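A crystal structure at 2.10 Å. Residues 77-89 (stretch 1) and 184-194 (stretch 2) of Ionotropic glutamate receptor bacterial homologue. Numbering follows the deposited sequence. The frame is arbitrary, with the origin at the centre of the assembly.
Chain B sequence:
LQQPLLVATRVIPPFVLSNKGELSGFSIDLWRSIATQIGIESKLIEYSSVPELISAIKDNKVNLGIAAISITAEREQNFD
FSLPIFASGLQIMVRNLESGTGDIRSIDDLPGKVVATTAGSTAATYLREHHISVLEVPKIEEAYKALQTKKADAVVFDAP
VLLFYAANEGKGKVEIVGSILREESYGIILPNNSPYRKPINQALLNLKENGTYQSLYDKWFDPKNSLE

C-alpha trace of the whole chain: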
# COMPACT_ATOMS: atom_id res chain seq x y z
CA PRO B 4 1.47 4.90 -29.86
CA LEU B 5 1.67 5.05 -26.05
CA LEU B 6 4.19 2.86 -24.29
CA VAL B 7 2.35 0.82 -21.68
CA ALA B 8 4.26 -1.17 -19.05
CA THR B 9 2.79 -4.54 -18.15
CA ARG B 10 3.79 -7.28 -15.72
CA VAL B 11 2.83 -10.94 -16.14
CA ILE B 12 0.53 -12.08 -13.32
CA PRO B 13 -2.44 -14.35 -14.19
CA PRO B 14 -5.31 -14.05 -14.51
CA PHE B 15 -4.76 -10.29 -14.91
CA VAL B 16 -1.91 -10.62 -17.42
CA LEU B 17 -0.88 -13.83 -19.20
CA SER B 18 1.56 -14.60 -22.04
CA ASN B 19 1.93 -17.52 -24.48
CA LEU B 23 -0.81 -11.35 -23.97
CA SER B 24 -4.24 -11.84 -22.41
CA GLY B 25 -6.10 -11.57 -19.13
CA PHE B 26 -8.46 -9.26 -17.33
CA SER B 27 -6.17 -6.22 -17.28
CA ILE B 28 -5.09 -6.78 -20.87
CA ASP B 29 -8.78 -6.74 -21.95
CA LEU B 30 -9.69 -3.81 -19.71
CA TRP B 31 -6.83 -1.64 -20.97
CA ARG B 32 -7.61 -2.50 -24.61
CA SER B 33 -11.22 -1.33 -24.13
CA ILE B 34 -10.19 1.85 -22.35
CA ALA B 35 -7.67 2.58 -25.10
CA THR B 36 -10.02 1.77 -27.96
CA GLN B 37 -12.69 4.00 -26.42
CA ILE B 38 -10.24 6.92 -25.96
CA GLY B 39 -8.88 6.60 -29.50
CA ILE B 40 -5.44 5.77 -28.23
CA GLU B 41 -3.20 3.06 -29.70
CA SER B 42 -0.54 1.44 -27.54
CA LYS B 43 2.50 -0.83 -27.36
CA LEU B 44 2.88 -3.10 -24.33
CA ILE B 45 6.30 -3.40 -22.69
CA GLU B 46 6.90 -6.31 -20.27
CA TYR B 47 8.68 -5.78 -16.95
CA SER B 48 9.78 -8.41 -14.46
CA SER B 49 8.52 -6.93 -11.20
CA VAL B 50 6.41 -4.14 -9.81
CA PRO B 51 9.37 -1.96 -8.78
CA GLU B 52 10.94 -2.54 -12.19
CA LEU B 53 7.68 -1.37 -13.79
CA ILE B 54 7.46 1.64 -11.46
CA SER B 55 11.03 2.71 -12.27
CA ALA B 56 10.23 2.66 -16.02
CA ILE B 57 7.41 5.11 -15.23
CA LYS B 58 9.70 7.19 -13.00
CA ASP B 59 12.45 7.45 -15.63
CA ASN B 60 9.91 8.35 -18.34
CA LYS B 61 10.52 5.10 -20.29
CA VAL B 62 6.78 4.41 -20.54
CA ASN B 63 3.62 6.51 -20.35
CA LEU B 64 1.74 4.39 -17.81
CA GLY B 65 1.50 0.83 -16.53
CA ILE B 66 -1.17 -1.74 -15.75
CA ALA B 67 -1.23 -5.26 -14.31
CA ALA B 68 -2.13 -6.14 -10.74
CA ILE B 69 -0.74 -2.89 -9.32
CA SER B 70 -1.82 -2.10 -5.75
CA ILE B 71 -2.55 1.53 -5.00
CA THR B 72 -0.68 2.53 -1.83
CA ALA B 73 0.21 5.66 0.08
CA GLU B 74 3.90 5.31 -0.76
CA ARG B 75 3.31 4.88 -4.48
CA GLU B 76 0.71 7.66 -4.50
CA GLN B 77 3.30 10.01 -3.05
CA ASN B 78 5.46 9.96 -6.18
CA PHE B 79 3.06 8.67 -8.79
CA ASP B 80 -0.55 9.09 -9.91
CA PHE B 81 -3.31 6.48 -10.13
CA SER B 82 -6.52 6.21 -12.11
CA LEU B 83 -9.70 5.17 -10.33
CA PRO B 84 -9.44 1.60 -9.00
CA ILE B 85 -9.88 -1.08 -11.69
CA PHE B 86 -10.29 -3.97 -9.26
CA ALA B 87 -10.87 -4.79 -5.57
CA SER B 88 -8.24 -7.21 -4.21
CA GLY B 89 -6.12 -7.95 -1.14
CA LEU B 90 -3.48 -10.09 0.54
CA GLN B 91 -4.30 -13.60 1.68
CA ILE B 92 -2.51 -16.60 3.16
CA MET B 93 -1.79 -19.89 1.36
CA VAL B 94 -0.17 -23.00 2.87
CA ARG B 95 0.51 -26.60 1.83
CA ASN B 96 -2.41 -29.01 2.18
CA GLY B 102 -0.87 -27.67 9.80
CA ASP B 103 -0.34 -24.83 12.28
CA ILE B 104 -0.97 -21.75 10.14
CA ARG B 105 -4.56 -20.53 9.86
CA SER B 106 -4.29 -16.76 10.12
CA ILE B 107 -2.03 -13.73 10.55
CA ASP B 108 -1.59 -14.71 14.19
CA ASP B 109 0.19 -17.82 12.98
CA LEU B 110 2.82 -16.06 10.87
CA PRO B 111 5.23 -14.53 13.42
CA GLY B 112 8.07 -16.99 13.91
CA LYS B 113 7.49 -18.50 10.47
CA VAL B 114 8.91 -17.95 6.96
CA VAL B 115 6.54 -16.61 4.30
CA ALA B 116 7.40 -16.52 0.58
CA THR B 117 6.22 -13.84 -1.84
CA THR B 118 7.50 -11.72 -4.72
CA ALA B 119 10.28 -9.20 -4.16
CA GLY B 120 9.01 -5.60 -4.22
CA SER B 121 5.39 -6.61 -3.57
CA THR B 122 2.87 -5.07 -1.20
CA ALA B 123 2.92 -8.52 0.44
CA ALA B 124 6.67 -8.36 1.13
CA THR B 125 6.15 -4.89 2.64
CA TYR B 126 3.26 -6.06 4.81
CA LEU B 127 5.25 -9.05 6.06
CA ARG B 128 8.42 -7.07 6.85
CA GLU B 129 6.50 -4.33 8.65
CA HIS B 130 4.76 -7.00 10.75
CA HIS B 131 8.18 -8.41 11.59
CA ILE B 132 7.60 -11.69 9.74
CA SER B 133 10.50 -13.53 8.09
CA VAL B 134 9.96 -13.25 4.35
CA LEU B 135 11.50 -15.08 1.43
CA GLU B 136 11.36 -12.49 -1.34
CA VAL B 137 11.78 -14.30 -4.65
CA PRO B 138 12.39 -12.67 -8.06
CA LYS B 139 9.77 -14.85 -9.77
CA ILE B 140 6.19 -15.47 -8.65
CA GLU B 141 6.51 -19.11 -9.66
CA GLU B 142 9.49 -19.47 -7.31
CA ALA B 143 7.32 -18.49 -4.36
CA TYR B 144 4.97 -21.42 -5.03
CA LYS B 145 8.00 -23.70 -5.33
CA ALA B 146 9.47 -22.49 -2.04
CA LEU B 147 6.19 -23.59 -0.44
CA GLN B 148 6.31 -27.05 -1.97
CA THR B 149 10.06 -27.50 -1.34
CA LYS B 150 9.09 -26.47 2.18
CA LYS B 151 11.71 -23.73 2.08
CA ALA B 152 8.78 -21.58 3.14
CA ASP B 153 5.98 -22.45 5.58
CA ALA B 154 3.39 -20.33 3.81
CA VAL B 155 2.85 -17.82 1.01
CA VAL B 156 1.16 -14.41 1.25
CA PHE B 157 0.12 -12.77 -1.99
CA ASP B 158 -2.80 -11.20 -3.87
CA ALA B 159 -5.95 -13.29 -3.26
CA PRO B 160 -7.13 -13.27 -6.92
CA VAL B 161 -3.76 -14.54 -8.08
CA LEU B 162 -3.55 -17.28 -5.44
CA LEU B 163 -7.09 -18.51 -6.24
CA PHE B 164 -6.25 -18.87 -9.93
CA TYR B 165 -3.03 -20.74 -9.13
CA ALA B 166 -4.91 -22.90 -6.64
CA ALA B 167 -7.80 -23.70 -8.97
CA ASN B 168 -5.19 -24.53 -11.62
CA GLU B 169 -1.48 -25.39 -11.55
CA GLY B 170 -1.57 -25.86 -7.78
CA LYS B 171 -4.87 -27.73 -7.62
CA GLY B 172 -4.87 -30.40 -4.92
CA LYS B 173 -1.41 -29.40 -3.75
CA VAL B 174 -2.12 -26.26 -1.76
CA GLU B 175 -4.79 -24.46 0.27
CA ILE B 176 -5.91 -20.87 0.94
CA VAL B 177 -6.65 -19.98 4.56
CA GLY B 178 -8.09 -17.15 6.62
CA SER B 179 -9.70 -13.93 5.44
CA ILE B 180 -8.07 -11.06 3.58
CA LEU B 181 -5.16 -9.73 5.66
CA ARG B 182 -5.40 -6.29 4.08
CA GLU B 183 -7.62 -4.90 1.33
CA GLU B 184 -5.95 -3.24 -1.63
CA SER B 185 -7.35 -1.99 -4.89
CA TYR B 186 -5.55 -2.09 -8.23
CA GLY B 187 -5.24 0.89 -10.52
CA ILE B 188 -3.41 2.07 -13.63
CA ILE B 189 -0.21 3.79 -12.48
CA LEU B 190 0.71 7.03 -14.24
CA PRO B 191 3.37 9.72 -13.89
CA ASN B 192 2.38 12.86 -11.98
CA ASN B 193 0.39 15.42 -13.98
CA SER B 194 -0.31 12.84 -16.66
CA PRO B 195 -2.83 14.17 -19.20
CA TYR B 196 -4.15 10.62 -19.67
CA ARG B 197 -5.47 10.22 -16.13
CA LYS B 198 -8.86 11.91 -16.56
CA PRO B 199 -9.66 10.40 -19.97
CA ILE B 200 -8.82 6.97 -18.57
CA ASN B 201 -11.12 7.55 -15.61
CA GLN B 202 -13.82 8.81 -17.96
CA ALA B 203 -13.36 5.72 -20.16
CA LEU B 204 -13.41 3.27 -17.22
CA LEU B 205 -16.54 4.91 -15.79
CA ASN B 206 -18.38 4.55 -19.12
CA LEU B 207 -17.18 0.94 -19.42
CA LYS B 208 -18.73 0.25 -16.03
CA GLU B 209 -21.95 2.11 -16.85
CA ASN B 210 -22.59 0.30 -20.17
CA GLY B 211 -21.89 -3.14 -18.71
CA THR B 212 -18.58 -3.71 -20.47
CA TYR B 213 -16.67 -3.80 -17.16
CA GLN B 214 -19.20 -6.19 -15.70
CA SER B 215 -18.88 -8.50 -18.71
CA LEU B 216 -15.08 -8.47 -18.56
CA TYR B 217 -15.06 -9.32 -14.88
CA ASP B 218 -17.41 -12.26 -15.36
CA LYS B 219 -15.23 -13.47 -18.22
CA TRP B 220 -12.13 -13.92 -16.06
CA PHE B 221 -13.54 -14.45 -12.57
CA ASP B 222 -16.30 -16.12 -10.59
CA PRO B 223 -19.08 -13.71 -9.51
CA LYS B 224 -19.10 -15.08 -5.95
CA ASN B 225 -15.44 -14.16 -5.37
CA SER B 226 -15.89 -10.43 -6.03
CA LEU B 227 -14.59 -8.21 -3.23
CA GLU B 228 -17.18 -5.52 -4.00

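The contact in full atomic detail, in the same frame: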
# COMPACT_ATOMS: atom_id res chain seq x y z
N GLN B 77 2.50 8.84 -3.37
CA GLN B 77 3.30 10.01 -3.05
C GLN B 77 4.11 10.51 -4.25
O GLN B 77 4.22 11.72 -4.47
CB GLN B 77 4.24 9.69 -1.90
CG GLN B 77 5.03 10.89 -1.42
CD GLN B 77 5.93 10.55 -0.25
OE1 GLN B 77 5.45 10.26 0.85
NE2 GLN B 77 7.24 10.57 -0.49
N ASN B 78 4.65 9.59 -5.03
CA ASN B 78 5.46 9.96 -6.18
C ASN B 78 4.85 9.69 -7.53
O ASN B 78 5.39 10.11 -8.56
CB ASN B 78 6.82 9.27 -6.08
CG ASN B 78 7.57 9.69 -4.84
OD1 ASN B 78 8.03 10.82 -4.74
ND2 ASN B 78 7.69 8.78 -3.88
N PHE B 79 3.72 8.99 -7.54
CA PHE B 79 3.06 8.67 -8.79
C PHE B 79 1.55 8.90 -8.70
O PHE B 79 1.01 9.14 -7.63
CB PHE B 79 3.37 7.21 -9.17
CG PHE B 79 4.84 6.92 -9.27
CD1 PHE B 79 5.57 6.55 -8.14
CD2 PHE B 79 5.51 7.10 -10.48
CE1 PHE B 79 6.96 6.37 -8.21
CE2 PHE B 79 6.89 6.93 -10.56
CZ PHE B 79 7.61 6.56 -9.42
N ASP B 80 0.89 8.87 -9.85
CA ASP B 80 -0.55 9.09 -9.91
C ASP B 80 -1.26 7.78 -10.26
O ASP B 80 -0.67 6.89 -10.88
CB ASP B 80 -0.87 10.16 -10.95
CG ASP B 80 -1.72 11.28 -10.40
OD1 ASP B 80 -2.36 11.08 -9.34
OD2 ASP B 80 -1.78 12.36 -11.03
N PHE B 81 -2.52 7.67 -9.86
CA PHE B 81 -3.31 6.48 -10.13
C PHE B 81 -4.67 6.86 -10.71
O PHE B 81 -5.21 7.92 -10.40
CB PHE B 81 -3.55 5.67 -8.86
CG PHE B 81 -2.42 4.76 -8.49
CD1 PHE B 81 -1.51 5.13 -7.50
CD2 PHE B 81 -2.26 3.54 -9.12
CE1 PHE B 81 -0.45 4.28 -7.16
CE2 PHE B 81 -1.20 2.69 -8.79
CZ PHE B 81 -0.30 3.06 -7.80
N SER B 82 -5.21 5.99 -11.56
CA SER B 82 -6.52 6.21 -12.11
C SER B 82 -7.43 5.71 -11.00
O SER B 82 -6.96 5.33 -9.92
CB SER B 82 -6.76 5.30 -13.30
OG SER B 82 -6.87 3.96 -12.85
N LEU B 83 -8.73 5.70 -11.27
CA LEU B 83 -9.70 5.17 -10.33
C LEU B 83 -9.38 3.69 -10.25
O LEU B 83 -8.83 3.12 -11.18
CB LEU B 83 -11.10 5.35 -10.89
CG LEU B 83 -11.58 6.79 -10.87
CD1 LEU B 83 -12.85 6.97 -11.72
CD2 LEU B 83 -11.82 7.18 -9.43
N PRO B 84 -9.72 3.03 -9.14
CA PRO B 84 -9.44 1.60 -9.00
C PRO B 84 -10.06 0.78 -10.13
O PRO B 84 -11.17 1.07 -10.58
CB PRO B 84 -10.04 1.25 -7.63
CG PRO B 84 -11.07 2.33 -7.41
CD PRO B 84 -10.38 3.57 -7.94
N ILE B 85 -9.35 -0.24 -10.61
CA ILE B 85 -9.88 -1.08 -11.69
C ILE B 85 -10.30 -2.43 -11.15
O ILE B 85 -10.88 -3.24 -11.88
CB ILE B 85 -8.84 -1.37 -12.79
CG1 ILE B 85 -7.63 -2.07 -12.16
CG2 ILE B 85 -8.49 -0.10 -13.52
CD1 ILE B 85 -6.57 -2.50 -13.13
N PHE B 86 -9.99 -2.68 -9.88
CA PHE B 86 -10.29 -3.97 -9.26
C PHE B 86 -10.14 -3.90 -7.74
O PHE B 86 -9.34 -3.13 -7.21
CB PHE B 86 -9.31 -5.01 -9.80
CG PHE B 86 -9.77 -6.43 -9.62
CD1 PHE B 86 -10.51 -7.07 -10.62
CD2 PHE B 86 -9.46 -7.14 -8.47
CE1 PHE B 86 -10.92 -8.40 -10.48
CE2 PHE B 86 -9.86 -8.47 -8.31
CZ PHE B 86 -10.59 -9.10 -9.32
N ALA B 87 -10.92 -4.72 -7.03
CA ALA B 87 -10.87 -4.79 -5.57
C ALA B 87 -10.16 -6.10 -5.24
O ALA B 87 -10.62 -7.18 -5.61
CB ALA B 87 -12.29 -4.80 -4.98
N SER B 88 -9.02 -6.01 -4.55
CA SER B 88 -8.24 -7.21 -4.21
C SER B 88 -7.68 -7.13 -2.78
O SER B 88 -8.15 -6.33 -1.97
CB SER B 88 -7.08 -7.35 -5.21
OG SER B 88 -6.32 -8.53 -4.98
N GLY B 89 -6.70 -7.97 -2.47
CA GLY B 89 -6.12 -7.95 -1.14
C GLY B 89 -5.18 -9.10 -0.89
O GLY B 89 -5.13 -10.05 -1.67
N GLU B 184 -6.64 -4.17 -0.74
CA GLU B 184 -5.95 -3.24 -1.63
C GLU B 184 -6.71 -3.20 -2.94
O GLU B 184 -7.33 -4.19 -3.34
CB GLU B 184 -4.52 -3.72 -1.91
CG GLU B 184 -3.71 -4.14 -0.69
CD GLU B 184 -2.23 -4.39 -1.00
OE1 GLU B 184 -1.92 -5.14 -1.97
OE2 GLU B 184 -1.39 -3.84 -0.25
N SER B 185 -6.68 -2.07 -3.61
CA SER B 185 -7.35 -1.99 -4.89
C SER B 185 -6.25 -1.80 -5.92
O SER B 185 -5.15 -1.32 -5.60
CB SER B 185 -8.35 -0.82 -4.91
OG SER B 185 -7.70 0.41 -5.18
N TYR B 186 -6.52 -2.24 -7.15
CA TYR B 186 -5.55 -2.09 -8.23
C TYR B 186 -5.95 -0.91 -9.08
O TYR B 186 -7.14 -0.63 -9.22
CB TYR B 186 -5.53 -3.30 -9.16
CG TYR B 186 -5.20 -4.61 -8.50
CD1 TYR B 186 -4.35 -4.67 -7.39
CD2 TYR B 186 -5.71 -5.80 -9.02
CE1 TYR B 186 -4.02 -5.90 -6.82
CE2 TYR B 186 -5.38 -7.02 -8.46
CZ TYR B 186 -4.54 -7.07 -7.36
OH TYR B 186 -4.23 -8.29 -6.83
N GLY B 187 -4.96 -0.25 -9.67
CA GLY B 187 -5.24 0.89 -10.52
C GLY B 187 -4.19 0.94 -11.61
O GLY B 187 -3.26 0.12 -11.63
N ILE B 188 -4.36 1.87 -12.54
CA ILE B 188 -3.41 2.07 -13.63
C ILE B 188 -2.46 3.11 -13.02
O ILE B 188 -2.92 4.11 -12.46
CB ILE B 188 -4.13 2.60 -14.91
CG1 ILE B 188 -4.98 1.47 -15.51
CG2 ILE B 188 -3.11 3.10 -15.95
CD1 ILE B 188 -5.98 1.91 -16.61
N ILE B 189 -1.16 2.85 -13.06
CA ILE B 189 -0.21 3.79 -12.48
C ILE B 189 0.26 4.72 -13.59
O ILE B 189 0.54 4.27 -14.71
CB ILE B 189 0.99 3.03 -11.80
CG1 ILE B 189 1.80 3.99 -10.93
CG2 ILE B 189 1.86 2.36 -12.87
CD1 ILE B 189 2.70 3.28 -9.91
N LEU B 190 0.34 6.01 -13.27
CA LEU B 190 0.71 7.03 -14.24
C LEU B 190 1.69 8.00 -13.61
O LEU B 190 1.79 8.08 -12.39
CB LEU B 190 -0.54 7.82 -14.63
CG LEU B 190 -1.78 7.03 -15.02
CD1 LEU B 190 -3.02 7.64 -14.38
CD2 LEU B 190 -1.88 7.00 -16.52
N PRO B 191 2.43 8.75 -14.45
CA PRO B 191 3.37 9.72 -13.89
C PRO B 191 2.54 10.90 -13.39
O PRO B 191 1.40 11.07 -13.81
CB PRO B 191 4.24 10.07 -15.10
CG PRO B 191 3.31 9.87 -16.26
CD PRO B 191 2.60 8.60 -15.90
N ASN B 192 3.10 11.70 -12.49
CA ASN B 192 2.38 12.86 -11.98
C ASN B 192 1.99 13.79 -13.12
O ASN B 192 2.71 13.89 -14.11
CB ASN B 192 3.23 13.66 -11.00
CG ASN B 192 3.44 12.93 -9.70
OD1 ASN B 192 2.52 12.29 -9.17
ND2 ASN B 192 4.65 13.04 -9.16
N ASN B 193 0.86 14.47 -12.97
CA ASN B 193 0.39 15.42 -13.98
C ASN B 193 0.15 14.81 -15.35
O ASN B 193 0.18 15.51 -16.36
CB ASN B 193 1.42 16.55 -14.13
CG ASN B 193 1.61 17.33 -12.85
OD1 ASN B 193 2.72 17.80 -12.56
ND2 ASN B 193 0.54 17.49 -12.09
N SER B 194 -0.07 13.50 -15.39
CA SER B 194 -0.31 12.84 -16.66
C SER B 194 -1.63 13.30 -17.25
O SER B 194 -2.66 13.30 -16.58
CB SER B 194 -0.33 11.33 -16.49
OG SER B 194 -0.90 10.71 -17.63
O HOH W 1 5.57 10.75 -11.16
O HOH W 2 -1.29 11.79 -13.58

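The two stretches run antiparallel and are joined chiefly by backbone hydrogen bonds, arranged in two short ladders. In the first, Asp80 and Leu190 form a hydrogen-bonded pair: Asp80 N donates to Leu190 O at 2.8 Å, and Leu190 N returns the bond to Asp80 O at 2.7 Å. In the second, Tyr186 N donates to Phe86 O (3.0 Å), while Ser88 N donates to Glu184 O (2.8 Å) and Glu184 N to Ser88 O (2.9 Å).

Between the ladders the register shifts by two residues. On the near side of the shift, Ser82 N still reaches Ile188 O at 3.1 Å, but the reciprocal bond is made by a side chain, with Ile188 N donating to Ser82 OG at 3.3 Å. That hydroxyl in turn donates to Leu83 O (2.7 Å from Ser82 OG), so the one hydroxyl links Ile188 N to the carbonyl of Leu83. Beyond Pro84, which has no amide hydrogen to offer, the short bond from Ile85 N to Tyr186 O (2.6 Å) resumes the pairing; Pro84 CA also approaches the same carbonyl, 3.2 Å from Tyr186 O.

One direct bond between side chains crosses the contact: Ser88 OG donates to Tyr186 OH at 2.8 Å. The two side chains share a face of the sheet, and Ser88 CB lies over one face of the tyrosine ring. Phe86 belongs to the same face. Its ring is nearly parallel to that of Tyr186, with planes at 18°, but the centroids are 5.9 Å apart and the rings are slid so far that they barely overlap; the nearer contact is Phe86 CB to Tyr186 CD2, at 3.8 Å.

Two waters extend the polar network at the Pro191–Ser194 turn. One accepts from Asn192 N (3.0 Å) and donates to Asn78 O (2.7 Å), bridging the stretches. The other donates to Asp80 OD2 (2.7 Å) and Pro191 O (2.8 Å) and accepts from Ser194 N (2.8 Å), tying the aspartate to the type II turn. Asn192 OD1, by contrast, is buried without a polar partner.

Apolar packing centres on Ile189. Its CG1 sits over one face of the Phe81 ring, 4.2 Å from Ile189 CG1 to the ring centroid, and Ile189 CD1 lies 3.7 Å from Phe81 CZ. Phe79 adds a further contact, from Phe79 CB to Ile189 CG1 at 4.0 Å. Farther along, Ile85 CG1 packs against Tyr186 CB (3.9 Å). Together the stretches bury 990 Å², summed over both sides.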